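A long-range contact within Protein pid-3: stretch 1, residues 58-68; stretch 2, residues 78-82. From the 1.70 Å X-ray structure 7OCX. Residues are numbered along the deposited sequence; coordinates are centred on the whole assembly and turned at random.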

# COMPACT_ATOMS: atom_id res chain seq x y z
N GLN B 58 9.51 -2.91 13.17
CA GLN B 58 8.93 -2.67 11.87
C GLN B 58 10.01 -2.37 10.83
O GLN B 58 9.92 -2.85 9.69
N VAL B 59 11.07 -1.65 11.21
CA VAL B 59 12.18 -1.48 10.28
C VAL B 59 12.76 -2.83 9.89
O VAL B 59 12.96 -3.13 8.71
N TYR B 60 13.02 -3.68 10.88
CA TYR B 60 13.61 -4.98 10.59
C TYR B 60 12.75 -5.77 9.60
O TYR B 60 13.27 -6.34 8.63
N GLN B 61 11.44 -5.82 9.84
CA GLN B 61 10.55 -6.58 8.97
C GLN B 61 10.40 -5.95 7.59
O GLN B 61 10.28 -6.67 6.58
N ALA B 62 10.40 -4.62 7.51
CA ALA B 62 10.29 -3.96 6.21
C ALA B 62 11.51 -4.26 5.35
O ALA B 62 11.39 -4.47 4.15
N VAL B 63 12.71 -4.23 5.95
CA VAL B 63 13.89 -4.62 5.18
C VAL B 63 13.74 -6.04 4.66
O VAL B 63 13.97 -6.33 3.48
N GLN B 64 13.33 -6.96 5.54
CA GLN B 64 13.20 -8.36 5.12
C GLN B 64 12.16 -8.51 4.03
O GLN B 64 12.36 -9.26 3.07
N ASP B 65 11.04 -7.78 4.14
CA ASP B 65 9.95 -7.95 3.18
C ASP B 65 10.28 -7.34 1.82
O ASP B 65 9.82 -7.84 0.78
N PHE B 66 10.99 -6.20 1.81
CA PHE B 66 11.05 -5.36 0.61
C PHE B 66 12.43 -5.24 -0.01
O PHE B 66 12.51 -4.97 -1.20
N ASN B 67 13.51 -5.51 0.71
CA ASN B 67 14.80 -5.45 0.04
C ASN B 67 14.91 -6.49 -1.07
O ASN B 67 14.67 -7.68 -0.86
N GLY B 68 15.29 -6.03 -2.27
CA GLY B 68 15.39 -6.93 -3.40
C GLY B 68 14.09 -7.20 -4.12
O GLY B 68 14.08 -8.00 -5.08
N GLN B 78 15.65 -1.35 -3.13
CA GLN B 78 16.76 -1.50 -2.20
C GLN B 78 16.28 -0.87 -0.90
O GLN B 78 15.83 0.28 -0.90
N VAL B 79 16.24 -1.66 0.17
CA VAL B 79 15.73 -1.23 1.47
C VAL B 79 16.76 -1.60 2.52
O VAL B 79 17.23 -2.74 2.54
N SER B 80 17.14 -0.64 3.36
CA SER B 80 18.14 -0.90 4.38
C SER B 80 17.84 -0.05 5.61
O SER B 80 17.30 1.05 5.51
N SER B 81 18.20 -0.57 6.77
CA SER B 81 18.06 0.20 8.00
C SER B 81 19.19 1.22 8.09
O SER B 81 20.31 0.98 7.65
N LEU B 82 18.85 2.38 8.65
CA LEU B 82 19.83 3.45 8.84
C LEU B 82 20.83 3.09 9.92
O LEU B 82 21.98 3.55 9.89

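The helix of residues 58-66 lies over the strand 78-81 in a nearly antiparallel sense, with 156° between their N-to-C directions and a closest approach of 7.4 Å between the axes. The two segments draw together toward the C-terminal end of the helix: the CA atoms of Val59 and Ser81 are 6.5 Å apart, those of Asn67 and Val79 4.6 Å. The contact is small, burying 323 Å², and Val79 contributes the largest share.

Val79 points toward the helix and adopts the t rotamer (chi1 -174°), which spreads its two methyl groups along the helix surface. Val79 CG1 reaches the middle of the helix, lying 4.1 Å from Val63 CG2 and 4.1 Å from the carbonyl oxygen Ala62 O. Val79 CG2 lies further along, 3.7 Å from Phe66 CB. Phe66 is an m rotamer (chi1 -56°); its CB bond runs sideways and the end of the side chain leads away from the strand, so that its contact with Val79 is made at the base of the side chain rather than by the ring.

Val63, also t (chi1 175°), sets its CB sideways to the strand and lays both methyl groups against the backbone from Val79 to Ser81. Val63 CG1 lies 3.6 Å from Val79 O, while Val63 CG2, besides meeting the Val79 side chain, packs 3.8 Å from Ser81 N. One turn earlier, Val59 points toward the strand and is again t (chi1 170°), placing CG1 3.6 Å from Ser81 CB. Ser81 is a p rotamer (chi1 62°); its OG hydrogen-bonds to a residue flanking the stretches, and its CB meets Val59.

The polar link comes from Asn67, the first residue to leave helical phi/psi. Its CB bond is sideways, but the t rotamer (chi1 -165°) with chi2 at 42° brings the amide end nearer the strand. OD1 accepts a hydrogen bond from Val79 N at 2.8 Å, and the N-H...O angle of 173° makes it nearly linear. The same placement brings Asn67 OD1 to 3.4 Å from Gln78 CA. Asn67 OD1 also lies 3.1 Å from Val79 O, but both are acceptors and no bond forms between them.

Gln78 and Ser80 point away from the helix, in keeping with the alternation of a strand, whereas Tyr60 and Gln64 point away from the strand. Gly68, at phi/psi 83/3, has backbone angles that would jam a CB against the preceding carbonyl oxygen.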

# COMPACT_ATOMS: atom_id res chain seq x y z
CB GLN B 58 7.87 -1.57 11.97
CG GLN B 58 6.71 -2.00 12.89
CD GLN B 58 5.45 -1.17 12.70
OE1 GLN B 58 5.20 -0.67 11.60
NE2 GLN B 58 4.66 -1.01 13.76
CB VAL B 59 13.26 -0.58 10.89
CG1 VAL B 59 14.54 -0.58 10.04
CG2 VAL B 59 12.77 0.84 11.04
CB TYR B 60 13.80 -5.75 11.89
CG TYR B 60 14.40 -7.12 11.71
CD1 TYR B 60 15.77 -7.30 11.64
CD2 TYR B 60 13.57 -8.24 11.55
CE1 TYR B 60 16.32 -8.56 11.48
CE2 TYR B 60 14.10 -9.49 11.38
CZ TYR B 60 15.48 -9.65 11.33
OH TYR B 60 16.03 -10.90 11.15
CB GLN B 61 9.18 -6.72 9.63
CG GLN B 61 9.25 -7.47 10.96
CD GLN B 61 7.95 -7.40 11.74
OE1 GLN B 61 7.09 -8.27 11.63
NE2 GLN B 61 7.82 -6.36 12.55
CB ALA B 62 10.11 -2.45 6.38
CB VAL B 63 15.16 -4.46 6.04
CG1 VAL B 63 16.39 -4.99 5.28
CG2 VAL B 63 15.36 -3.00 6.44
CB GLN B 64 12.89 -9.21 6.35
CG GLN B 64 12.52 -10.67 6.15
CD GLN B 64 12.39 -11.41 7.49
OE1 GLN B 64 11.29 -11.52 8.05
NE2 GLN B 64 13.51 -11.89 8.01
CB ASP B 65 8.65 -7.29 3.66
CG ASP B 65 7.95 -8.03 4.78
OD1 ASP B 65 8.41 -9.11 5.19
OD2 ASP B 65 6.91 -7.48 5.25
CB PHE B 66 10.52 -3.95 0.93
CG PHE B 66 9.13 -3.95 1.48
CD1 PHE B 66 8.09 -4.61 0.82
CD2 PHE B 66 8.87 -3.35 2.70
CE1 PHE B 66 6.82 -4.66 1.35
CE2 PHE B 66 7.58 -3.39 3.24
CZ PHE B 66 6.57 -4.05 2.58
CB ASN B 67 15.94 -5.65 1.02
CG ASN B 67 17.26 -5.23 0.44
OD1 ASN B 67 17.36 -4.20 -0.23
ND2 ASN B 67 18.27 -6.04 0.65
CB GLN B 78 18.02 -0.83 -2.76
CG GLN B 78 19.14 -0.62 -1.74
CD GLN B 78 20.52 -0.44 -2.37
OE1 GLN B 78 20.66 0.01 -3.52
NE2 GLN B 78 21.56 -0.80 -1.62
CB VAL B 79 14.36 -1.87 1.80
CG1 VAL B 79 13.79 -1.29 3.10
CG2 VAL B 79 13.37 -1.66 0.65
CB SER B 80 19.57 -0.61 3.89
OG SER B 80 19.74 0.76 3.56
CB SER B 81 18.08 -0.70 9.22
OG SER B 81 19.33 -1.36 9.28
CB LEU B 82 19.11 4.74 9.21
CG LEU B 82 19.55 5.96 8.41
CD1 LEU B 82 19.27 5.75 6.94
CD2 LEU B 82 18.86 7.22 8.85